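Local coordinates for eukaryotic peptide chain release factor GTP-binding subunit (Schizosaccharomyces pombe, PDB 1R5B), which is a translation release factor of the elongation factor Tu family, built from a P-loop GTP-binding domain and two beta domains, at residues A[115-119]-A[120-124]; A[175-179]-A[180-184]; A[236-240]-A[241-245]; A[265-268]-A[269-273]; A[436-439]-A[440-443]. All coordinates share one frame; numbering follows the deposited sequence.

Interaction 1. Residues A[115-119]-A[120-124]; sequences YFETE and HRRFS
F116 and F123 face each other as an antiparallel hydrogen-bonded pair, with F116 N to F123 O at 3.0 Å and F123 N to F116 O at 2.8 Å. A further backbone bond, T118 N to R121 O (3.0 Å), closes the hairpin, with a weak one from R121 N to T118 OG1 beside it; that hydroxyl also bonds D261 OD1. The face bearing Y115, E117 and R122 combines a salt bridge with a guanidinium-ring stack. R122 grips E117 side-on, its NE and NH2 (3.1 Å) both reaching OE2, which lies near the guanidinium plane. The same guanidinium lies flat on Y115, planes 14° apart, with R122 CZ 4.0 Å from the ring centroid and off-centre. R122 CG stands anti to the backbone N (chi1 173°) and the chain bends at chi3, which lays the guanidinium over the ring. Apolar packing occupies the other face: F123 CB sits over the F116 ring, 3.7 Å from its centroid, while the two nearly parallel rings are slid apart and barely overlap. T118 OG1 meets the edge of the F123 ring at CE1 (3.4 Å). Strands 115-117 and 121-125 thus make a beta hairpin at one margin of the mixed sheet of the P-loop domain.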
# COMPACT_ATOMS: atom_id res chain seq x y z
N TYR A 115 16.16 5.73 2.44
CA TYR A 115 14.94 4.95 2.59
C TYR A 115 15.10 3.90 3.70
O TYR A 115 16.21 3.60 4.12
CB TYR A 115 14.60 4.27 1.26
CG TYR A 115 15.55 3.16 0.85
CD1 TYR A 115 15.38 1.86 1.33
CD2 TYR A 115 16.60 3.40 -0.04
CE1 TYR A 115 16.24 0.83 0.96
CE2 TYR A 115 17.48 2.37 -0.43
CZ TYR A 115 17.29 1.09 0.08
OH TYR A 115 18.14 0.06 -0.27
N PHE A 116 13.99 3.33 4.14
CA PHE A 116 14.01 2.23 5.09
C PHE A 116 12.91 1.22 4.79
O PHE A 116 11.98 1.51 4.06
CB PHE A 116 13.87 2.75 6.51
CG PHE A 116 12.55 3.41 6.80
CD1 PHE A 116 11.51 2.69 7.36
CD2 PHE A 116 12.36 4.75 6.53
CE1 PHE A 116 10.30 3.28 7.65
CE2 PHE A 116 11.14 5.36 6.81
CZ PHE A 116 10.11 4.62 7.37
N GLU A 117 13.00 0.02 5.36
CA GLU A 117 12.07 -1.05 5.04
C GLU A 117 11.40 -1.66 6.25
O GLU A 117 11.97 -1.74 7.32
CB GLU A 117 12.75 -2.17 4.26
CG GLU A 117 13.45 -1.71 2.99
CD GLU A 117 13.74 -2.86 2.04
OE1 GLU A 117 13.64 -4.03 2.48
OE2 GLU A 117 14.06 -2.61 0.86
N THR A 118 10.16 -2.08 6.02
CA THR A 118 9.41 -2.96 6.89
C THR A 118 9.18 -4.24 6.09
O THR A 118 9.70 -4.36 4.98
CB THR A 118 8.08 -2.31 7.25
OG1 THR A 118 7.34 -1.99 6.04
CG2 THR A 118 8.32 -0.97 7.95
N GLU A 119 8.37 -5.16 6.61
CA GLU A 119 8.21 -6.48 5.98
C GLU A 119 7.65 -6.34 4.57
O GLU A 119 8.15 -6.97 3.65
CB GLU A 119 7.30 -7.38 6.83
CG GLU A 119 7.28 -8.85 6.42
CD GLU A 119 6.15 -9.66 7.06
OE1 GLU A 119 6.00 -10.87 6.74
OE2 GLU A 119 5.40 -9.09 7.89
N HIS A 120 6.65 -5.48 4.38
CA HIS A 120 5.97 -5.37 3.09
C HIS A 120 6.32 -4.13 2.28
O HIS A 120 5.93 -4.05 1.11
CB HIS A 120 4.46 -5.41 3.30
CG HIS A 120 3.98 -6.62 4.04
ND1 HIS A 120 4.04 -7.89 3.52
CD2 HIS A 120 3.43 -6.74 5.27
CE1 HIS A 120 3.55 -8.75 4.40
NE2 HIS A 120 3.16 -8.08 5.47
N ARG A 121 7.01 -3.15 2.86
CA ARG A 121 7.17 -1.85 2.19
C ARG A 121 8.57 -1.24 2.24
O ARG A 121 9.32 -1.47 3.19
CB ARG A 121 6.20 -0.84 2.79
CG ARG A 121 4.76 -1.07 2.41
CD ARG A 121 3.75 -0.17 3.13
NE ARG A 121 2.42 -0.40 2.61
CZ ARG A 121 1.29 0.05 3.15
NH1 ARG A 121 1.30 0.79 4.26
NH2 ARG A 121 0.15 -0.24 2.55
N ARG A 122 8.90 -0.46 1.22
CA ARG A 122 10.08 0.40 1.23
C ARG A 122 9.70 1.88 1.26
O ARG A 122 9.14 2.38 0.28
CB ARG A 122 10.95 0.17 -0.01
CG ARG A 122 12.10 1.18 -0.10
CD ARG A 122 13.00 1.00 -1.28
NE ARG A 122 13.72 -0.26 -1.21
CZ ARG A 122 14.72 -0.60 -2.01
NH1 ARG A 122 15.13 0.24 -2.97
NH2 ARG A 122 15.32 -1.77 -1.87
N PHE A 123 10.08 2.57 2.33
CA PHE A 123 9.71 3.97 2.53
C PHE A 123 10.83 4.91 2.15
O PHE A 123 11.87 4.96 2.81
CB PHE A 123 9.32 4.21 3.97
CG PHE A 123 8.19 3.38 4.44
CD1 PHE A 123 8.40 2.09 4.88
CD2 PHE A 123 6.90 3.87 4.43
CE1 PHE A 123 7.36 1.32 5.30
CE2 PHE A 123 5.85 3.09 4.86
CZ PHE A 123 6.09 1.81 5.29
N SER A 124 10.62 5.68 1.09
CA SER A 124 11.54 6.73 0.69
C SER A 124 11.25 8.00 1.50
O SER A 124 10.13 8.50 1.49
CB SER A 124 11.38 6.98 -0.81
OG SER A 124 12.05 8.15 -1.21

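Interaction 2. Residues A[175-179]-A[180-184]; sequences LARTQ and GINHL
A Schellman motif joins A176 and R177 to I181 and G180 and ends helix 169-178. Its two signature bonds are both present: I181 N reaches back to A176 O at 3.0 Å with an N-H...O angle of 149°, and G180 N reaches R177 O, also at 3.0 Å. The second donor stands well above the R177 carbonyl plane, 60° out of it, as the chain doubles back. G180, the C-prime residue, makes this reversal with a positive phi of 80°. Apolar contacts accompany the cap. I181 CB lies 4.2 Å from A176 CB, and the same methyl receives L184 CD1 at 3.8 Å, so the A176 methyl meets two residues of the departing chain. L184 CB points toward the helix end and its CD1 branch makes this contact. R177 folds back over the turn with bends at chi2 and chi3, and its NE bonds A218 O. Near its guanidinium stands the N182 side chain. The Schellman C-cap thus ends helix 169-178 and leads the chain through a short loop to strand 184-189, a helix-to-strand connection of the alpha/beta P-loop fold.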
# COMPACT_ATOMS: atom_id res chain seq x y z
N LEU A 175 1.25 22.86 7.09
CA LEU A 175 2.20 22.26 6.16
C LEU A 175 1.74 20.87 5.75
O LEU A 175 1.79 20.53 4.58
CB LEU A 175 3.60 22.21 6.77
CG LEU A 175 4.74 21.81 5.84
CD1 LEU A 175 4.86 22.78 4.68
CD2 LEU A 175 6.05 21.73 6.62
N ALA A 176 1.26 20.07 6.70
CA ALA A 176 0.80 18.73 6.38
C ALA A 176 -0.39 18.76 5.41
O ALA A 176 -0.47 17.96 4.48
CB ALA A 176 0.41 17.99 7.64
N ARG A 177 -1.30 19.71 5.62
CA ARG A 177 -2.45 19.89 4.74
C ARG A 177 -1.97 20.34 3.35
O ARG A 177 -2.41 19.79 2.34
CB ARG A 177 -3.45 20.90 5.36
CG ARG A 177 -4.92 20.63 5.05
CD ARG A 177 -5.43 19.18 5.33
NE ARG A 177 -6.44 19.14 6.37
CZ ARG A 177 -7.22 18.09 6.65
NH1 ARG A 177 -7.12 16.93 6.01
NH2 ARG A 177 -8.11 18.20 7.63
N THR A 178 -1.06 21.30 3.30
CA THR A 178 -0.46 21.73 2.02
C THR A 178 0.24 20.58 1.26
O THR A 178 0.31 20.61 0.03
CB THR A 178 0.51 22.87 2.27
OG1 THR A 178 -0.20 24.00 2.80
CG2 THR A 178 1.08 23.42 0.96
N GLN A 179 0.74 19.58 1.99
CA GLN A 179 1.41 18.42 1.39
C GLN A 179 0.43 17.28 1.03
O GLN A 179 0.87 16.18 0.68
CB GLN A 179 2.45 17.85 2.37
CG GLN A 179 3.62 18.76 2.62
CD GLN A 179 4.66 18.69 1.52
OE1 GLN A 179 5.38 17.68 1.41
NE2 GLN A 179 4.75 19.74 0.72
N GLY A 180 -0.87 17.53 1.12
CA GLY A 180 -1.87 16.58 0.69
C GLY A 180 -2.11 15.49 1.71
O GLY A 180 -2.77 14.50 1.41
N ILE A 181 -1.61 15.67 2.93
CA ILE A 181 -1.78 14.69 4.00
C ILE A 181 -3.12 14.86 4.64
O ILE A 181 -3.32 15.76 5.46
CB ILE A 181 -0.68 14.83 5.11
CG1 ILE A 181 0.72 14.79 4.50
CG2 ILE A 181 -0.85 13.71 6.15
CD1 ILE A 181 0.91 13.61 3.56
N ASN A 182 -4.06 14.00 4.26
CA ASN A 182 -5.41 14.01 4.77
C ASN A 182 -5.62 12.97 5.86
O ASN A 182 -6.65 12.95 6.53
CB ASN A 182 -6.40 13.79 3.62
CG ASN A 182 -6.38 14.92 2.62
OD1 ASN A 182 -6.48 14.71 1.42
ND2 ASN A 182 -6.23 16.14 3.11
N HIS A 183 -4.64 12.10 6.03
CA HIS A 183 -4.65 11.17 7.15
C HIS A 183 -3.29 11.32 7.82
O HIS A 183 -2.28 10.81 7.35
CB HIS A 183 -4.86 9.75 6.64
CG HIS A 183 -4.87 8.72 7.72
ND1 HIS A 183 -3.72 8.24 8.29
CD2 HIS A 183 -5.89 8.07 8.32
CE1 HIS A 183 -4.03 7.33 9.20
NE2 HIS A 183 -5.34 7.21 9.24
N LEU A 184 -3.28 12.06 8.92
CA LEU A 184 -2.06 12.45 9.57
C LEU A 184 -1.70 11.42 10.63
O LEU A 184 -2.52 11.08 11.47
CB LEU A 184 -2.26 13.82 10.20
CG LEU A 184 -1.05 14.55 10.73
CD1 LEU A 184 -0.06 14.80 9.63
CD2 LEU A 184 -1.50 15.87 11.32

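Interaction 3. Residues A[236-240]-A[241-245]; sequences GQNVK and DRVDS
N238 and V243 meet in a side-chain-to-backbone contact inside the long loop that leads from strand 226-230 to helix 256-262 in the P-loop domain. Within the loop, G236 to V239 form a type II beta turn, closed by V239 N to G236 O at 3.3 Å; Q237 and N238 have the phi/psi pairs expected for its two central positions. The positive phi of N238 belongs to this turn. Its buried amide then spans the loop in two directions. OD1 accepts V243 N at 3.3 Å, the N-H...O angle being 161° and the donor tilted modestly from the amide carbonyl plane, while ND2 bonds P230 O at the end of the sheet strand. One asparagine thus fixes the returning chain to the strand it came from. The V243 side chain packs round this bond: CG2 lies 3.4 Å from N238 OD1, and CG1 approaches Q237 CB more distantly, at 4.1 Å. Backbone contact adds to it, with a CA-H...O contact from N238 CA to D241 O (3.1 Å). Water 1 is held weakly between N238 N and R242 O. Beyond the turn, K240 and D241 point the same way: the extended K240 chain, CG anti to the backbone N (chi1 -170°), runs beside the D241 carboxylate. Their charged atoms do not touch directly; instead water 2 joins them, accepting from K240 NZ at 2.8 Å and donating to D241 OD2 at 2.9 Å.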
# COMPACT_ATOMS: atom_id res chain seq x y z
N GLY A 236 14.34 4.17 21.10
CA GLY A 236 13.69 3.33 20.11
C GLY A 236 12.45 2.57 20.58
O GLY A 236 11.96 1.68 19.89
N GLN A 237 11.93 2.93 21.74
CA GLN A 237 10.77 2.24 22.28
C GLN A 237 9.52 2.58 21.46
O GLN A 237 9.18 3.75 21.24
CB GLN A 237 10.58 2.58 23.75
CG GLN A 237 11.57 1.86 24.64
CD GLN A 237 11.67 2.47 26.02
OE1 GLN A 237 11.40 3.66 26.22
NE2 GLN A 237 12.06 1.65 27.00
N ASN A 238 8.84 1.53 21.02
CA ASN A 238 7.63 1.62 20.20
C ASN A 238 7.86 2.15 18.79
O ASN A 238 6.90 2.55 18.15
CB ASN A 238 6.53 2.42 20.91
CG ASN A 238 5.13 1.94 20.54
OD1 ASN A 238 4.82 0.76 20.66
ND2 ASN A 238 4.30 2.86 20.08
N VAL A 239 9.11 2.14 18.32
CA VAL A 239 9.38 2.56 16.94
C VAL A 239 9.29 1.33 16.07
O VAL A 239 8.44 1.30 15.19
CB VAL A 239 10.72 3.39 16.77
CG1 VAL A 239 11.89 2.62 17.13
CG2 VAL A 239 10.90 3.84 15.33
N LYS A 240 10.12 0.32 16.33
CA LYS A 240 10.09 -0.94 15.58
C LYS A 240 9.34 -2.00 16.37
O LYS A 240 8.39 -2.59 15.88
CB LYS A 240 11.50 -1.44 15.28
CG LYS A 240 11.51 -2.62 14.28
CD LYS A 240 12.74 -3.48 14.38
CE LYS A 240 12.69 -4.58 13.32
NZ LYS A 240 13.69 -5.66 13.61
N ASP A 241 9.78 -2.27 17.59
CA ASP A 241 9.11 -3.23 18.46
C ASP A 241 8.12 -2.48 19.33
O ASP A 241 8.30 -1.30 19.58
CB ASP A 241 10.12 -3.98 19.34
CG ASP A 241 11.20 -4.69 18.53
OD1 ASP A 241 12.32 -4.82 19.05
OD2 ASP A 241 11.03 -5.15 17.39
N ARG A 242 7.06 -3.14 19.78
CA ARG A 242 6.14 -2.51 20.72
C ARG A 242 6.86 -2.23 22.03
O ARG A 242 7.76 -2.97 22.41
CB ARG A 242 4.96 -3.42 21.04
CG ARG A 242 3.96 -3.62 19.92
CD ARG A 242 2.94 -4.70 20.25
NE ARG A 242 1.60 -4.41 19.74
CZ ARG A 242 1.04 -5.00 18.69
NH1 ARG A 242 1.67 -5.97 18.02
NH2 ARG A 242 -0.18 -4.65 18.30
N VAL A 243 6.48 -1.16 22.72
CA VAL A 243 6.88 -0.98 24.11
C VAL A 243 6.56 -2.22 24.90
O VAL A 243 5.49 -2.80 24.72
CB VAL A 243 6.13 0.13 24.87
CG1 VAL A 243 7.10 1.21 25.32
CG2 VAL A 243 4.95 0.68 24.08
N ASP A 244 7.47 -2.60 25.79
CA ASP A 244 7.22 -3.72 26.68
C ASP A 244 6.14 -3.36 27.69
O ASP A 244 5.98 -2.20 28.05
CB ASP A 244 8.50 -4.13 27.41
CG ASP A 244 8.42 -5.53 27.97
OD1 ASP A 244 8.18 -6.47 27.18
OD2 ASP A 244 8.58 -5.80 29.18
N SER A 245 5.39 -4.37 28.15
CA SER A 245 4.36 -4.18 29.17
C SER A 245 4.89 -3.57 30.47
O SER A 245 4.18 -2.79 31.12
CB SER A 245 3.65 -5.51 29.48
OG SER A 245 2.42 -5.59 28.78
O HOH W 1 10.21 -1.23 22.33
O HOH W 2 13.59 -5.97 16.40

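Interaction 4. Residues A[265-268]-A[269-273]; sequences HLER and KVNAP
The imidazole of H265 receives V270 CG2 over the centre of one face, 3.9 Å from the ring centroid and only 6° off the ring normal, a clear CH-pi contact. The ring also meets that of H183, the planes about 20° apart. The carboxylate of E267 lies near the ring plane at the edge, but the approach there is too short in the model to be trusted. The E267 carboxylate and the N271 amide lie side by side, pointing the same way, with planes 29° apart. V270 places its CG2 branch anti to its carbonyl carbon, which brings that methyl back over H265 and also to 3.3 Å from L266 O. Backbone bonds hold the single helical turn: V270 N to L266 O at 2.9 Å, and N271 N to E267 O at 3.0 Å, with a weak further reach from N271 N to R268 O. L266, at the N-cap position, runs alongside K269, its CD1 lying 3.7 Å from K269 NZ. The lysine ends on E42, R268 on D146, and E267 OE2 takes N182 N. E267, R268 and K269 each have a polar partner elsewhere in the chain, so the short helix 267-270 is probably held by two salt bridges and a hydrogen bond, while the methyl-on-imidazole contact packs the last helical residue, V270, against H265, just before the N-cap.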
# COMPACT_ATOMS: atom_id res chain seq x y z
N HIS A 265 -4.22 3.94 4.18
CA HIS A 265 -4.38 5.26 3.57
C HIS A 265 -3.04 5.81 3.10
O HIS A 265 -2.33 6.42 3.87
CB HIS A 265 -5.02 6.20 4.59
CG HIS A 265 -5.57 7.46 4.00
ND1 HIS A 265 -4.77 8.43 3.44
CD2 HIS A 265 -6.84 7.91 3.93
CE1 HIS A 265 -5.54 9.43 3.04
NE2 HIS A 265 -6.80 9.14 3.32
N LEU A 266 -2.68 5.54 1.84
CA LEU A 266 -1.52 6.15 1.19
C LEU A 266 -2.02 7.16 0.13
O LEU A 266 -2.70 6.79 -0.82
CB LEU A 266 -0.66 5.07 0.53
CG LEU A 266 -0.20 3.87 1.37
CD1 LEU A 266 0.74 3.00 0.59
CD2 LEU A 266 0.47 4.28 2.60
N GLU A 267 -1.67 8.43 0.29
CA GLU A 267 -2.27 9.50 -0.52
C GLU A 267 -2.20 9.32 -2.03
O GLU A 267 -3.18 9.57 -2.68
CB GLU A 267 -1.68 10.86 -0.18
CG GLU A 267 -1.89 11.33 1.24
CD GLU A 267 -3.35 11.48 1.64
OE1 GLU A 267 -4.24 11.62 0.77
OE2 GLU A 267 -3.59 11.48 2.86
N ARG A 268 -1.06 8.92 -2.58
CA ARG A 268 -0.98 8.75 -4.03
C ARG A 268 -1.98 7.70 -4.51
O ARG A 268 -2.63 7.88 -5.54
CB ARG A 268 0.43 8.37 -4.50
CG ARG A 268 1.45 9.49 -4.34
CD ARG A 268 2.86 9.16 -4.80
NE ARG A 268 3.38 7.97 -4.13
CZ ARG A 268 4.40 7.24 -4.57
NH1 ARG A 268 5.03 7.57 -5.68
NH2 ARG A 268 4.79 6.17 -3.89
N LYS A 269 -2.08 6.60 -3.76
CA LYS A 269 -2.98 5.48 -4.09
C LYS A 269 -4.44 5.89 -3.89
O LYS A 269 -5.28 5.54 -4.69
CB LYS A 269 -2.65 4.27 -3.20
CG LYS A 269 -2.94 2.93 -3.80
CD LYS A 269 -2.73 1.79 -2.77
CE LYS A 269 -1.28 1.36 -2.64
NZ LYS A 269 -1.07 0.51 -1.39
N VAL A 270 -4.73 6.64 -2.83
CA VAL A 270 -6.09 7.14 -2.57
C VAL A 270 -6.55 8.08 -3.69
O VAL A 270 -7.74 8.09 -4.05
CB VAL A 270 -6.17 7.91 -1.22
CG1 VAL A 270 -7.53 8.64 -1.06
CG2 VAL A 270 -5.93 6.96 -0.05
N ASN A 271 -5.62 8.85 -4.24
CA ASN A 271 -5.92 9.91 -5.20
C ASN A 271 -5.79 9.42 -6.63
O ASN A 271 -6.04 10.17 -7.57
CB ASN A 271 -5.00 11.11 -4.96
CG ASN A 271 -5.37 11.86 -3.68
OD1 ASN A 271 -4.55 12.10 -2.82
ND2 ASN A 271 -6.63 12.25 -3.57
N ALA A 272 -5.38 8.16 -6.78
CA ALA A 272 -5.32 7.52 -8.07
C ALA A 272 -6.73 7.17 -8.53
O ALA A 272 -7.66 7.12 -7.73
CB ALA A 272 -4.49 6.23 -7.96
N PRO A 273 -6.88 6.87 -9.82
CA PRO A 273 -8.18 6.40 -10.33
C PRO A 273 -8.67 5.15 -9.59
O PRO A 273 -7.86 4.30 -9.26
CB PRO A 273 -7.88 6.04 -11.79
CG PRO A 273 -6.62 6.81 -12.14
CD PRO A 273 -5.84 6.93 -10.86

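Interaction 5. Residues A[436-439]-A[440-443]; sequences MERF and EDYQ
E440 meets R438 at once: OE1 stands 2.7 Å from R438 NH1, but over a face of the guanidinium and well out of its plane, so this salt bridge rests on charge without an N-H aimed at the oxygen. The carboxylate gets there on a fully extended chain, CG anti to the backbone N (chi1 174°). D441 takes the edge of the same guanidinium, OD2 accepting from R438 NE at 3.2 Å near the guanidinium plane, while OD1 gets only a weak bond from NH2; the two flat groups are turned 74° against each other. D441 N also bonds R438 O (2.9 Å), from above the carbonyl plane. Y442 N reaches the same oxygen at 3.1 Å and nearly straight, with an N-H...O angle of 170°, so two consecutive amides share one acceptor. The Y442 ring runs beside E437, whose CG lies 3.5 Å from Y442 CD1, and E437 OE2 bonds H360 N. Q443 lays its CG over a face of the F439 ring, 3.9 Å from the centroid, and its NE2 holds water 3 at 2.7 Å. Taken together, this is a beta turn overlapped by an alpha-turn bond, with a three-residue salt-bridge network on its outside, in the loop joining strand 433-435 to helix 443-446 of the C-terminal beta domain.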
# COMPACT_ATOMS: atom_id res chain seq x y z
N MET A 436 -5.35 -5.22 -16.29
CA MET A 436 -4.05 -5.38 -15.65
C MET A 436 -3.32 -4.04 -15.65
O MET A 436 -3.62 -3.15 -16.44
CB MET A 436 -3.20 -6.45 -16.37
CG MET A 436 -2.79 -6.10 -17.80
SD MET A 436 -1.72 -7.31 -18.67
CE MET A 436 -2.75 -8.65 -18.67
N GLU A 437 -2.39 -3.91 -14.72
CA GLU A 437 -1.41 -2.84 -14.73
C GLU A 437 -0.03 -3.45 -14.42
O GLU A 437 0.06 -4.57 -13.91
CB GLU A 437 -1.72 -1.81 -13.63
CG GLU A 437 -3.09 -1.17 -13.73
CD GLU A 437 -3.19 -0.04 -14.72
OE1 GLU A 437 -2.20 0.68 -14.95
OE2 GLU A 437 -4.29 0.13 -15.26
N ARG A 438 1.02 -2.70 -14.71
CA ARG A 438 2.36 -3.05 -14.25
C ARG A 438 2.35 -3.33 -12.75
O ARG A 438 1.71 -2.60 -12.00
CB ARG A 438 3.33 -1.90 -14.54
CG ARG A 438 3.48 -1.56 -16.03
CD ARG A 438 4.75 -0.81 -16.36
NE ARG A 438 4.79 0.49 -15.70
CZ ARG A 438 5.90 1.18 -15.44
NH1 ARG A 438 7.09 0.71 -15.80
NH2 ARG A 438 5.82 2.35 -14.83
N PHE A 439 3.03 -4.39 -12.31
CA PHE A 439 3.20 -4.69 -10.89
C PHE A 439 3.74 -3.47 -10.14
O PHE A 439 3.34 -3.18 -9.02
CB PHE A 439 4.16 -5.88 -10.71
CG PHE A 439 4.37 -6.30 -9.27
CD1 PHE A 439 3.43 -7.09 -8.61
CD2 PHE A 439 5.51 -5.89 -8.58
CE1 PHE A 439 3.62 -7.47 -7.29
CE2 PHE A 439 5.71 -6.28 -7.25
CZ PHE A 439 4.76 -7.07 -6.60
N GLU A 440 4.67 -2.79 -10.81
CA GLU A 440 5.33 -1.57 -10.35
C GLU A 440 4.32 -0.46 -10.00
O GLU A 440 4.57 0.35 -9.10
CB GLU A 440 6.27 -1.09 -11.47
CG GLU A 440 6.96 0.25 -11.25
CD GLU A 440 7.98 0.60 -12.34
OE1 GLU A 440 8.07 -0.12 -13.37
OE2 GLU A 440 8.69 1.62 -12.16
N ASP A 441 3.21 -0.41 -10.72
CA ASP A 441 2.21 0.65 -10.54
C ASP A 441 1.12 0.28 -9.52
O ASP A 441 0.83 1.05 -8.60
CB ASP A 441 1.57 1.02 -11.89
CG ASP A 441 2.56 1.68 -12.85
OD1 ASP A 441 3.65 2.08 -12.40
OD2 ASP A 441 2.34 1.84 -14.08
N TYR A 442 0.54 -0.90 -9.69
CA TYR A 442 -0.47 -1.45 -8.81
C TYR A 442 -0.21 -2.96 -8.66
O TYR A 442 -0.60 -3.77 -9.52
CB TYR A 442 -1.88 -1.19 -9.36
CG TYR A 442 -2.16 0.25 -9.74
CD1 TYR A 442 -1.93 0.70 -11.03
CD2 TYR A 442 -2.66 1.16 -8.82
CE1 TYR A 442 -2.16 2.02 -11.39
CE2 TYR A 442 -2.89 2.47 -9.16
CZ TYR A 442 -2.65 2.90 -10.44
OH TYR A 442 -2.87 4.20 -10.77
N GLN A 443 0.44 -3.34 -7.57
CA GLN A 443 0.91 -4.70 -7.35
C GLN A 443 -0.11 -5.81 -7.66
O GLN A 443 0.17 -6.66 -8.50
CB GLN A 443 1.44 -4.85 -5.92
CG GLN A 443 2.75 -4.12 -5.70
CD GLN A 443 3.46 -4.55 -4.42
OE1 GLN A 443 2.80 -4.94 -3.46
NE2 GLN A 443 4.80 -4.47 -4.41
O HOH W 3 5.37 -2.59 -6.33

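Overall arrangement
All five contacts are local and run in series along the chain, none nesting within or crossing another. Interaction 1 closes the hairpin at one margin of the P-loop sheet; interaction 2 turns a helix toward strand 184-189; interaction 3 closes a loop ahead of helix 256-262. Interaction 4 follows as a short helix leading to strand 275-283 of the next domain, and interaction 5 sits in a loop of the C-terminal beta domain. Interaction 4 touches three others: interaction 1 through L266 and R121, interaction 2 through E267 and N182, and interaction 5 through A272 and Y442. Interaction 3 touches none of the others; its nearest atoms are about 7 Å from interaction 1.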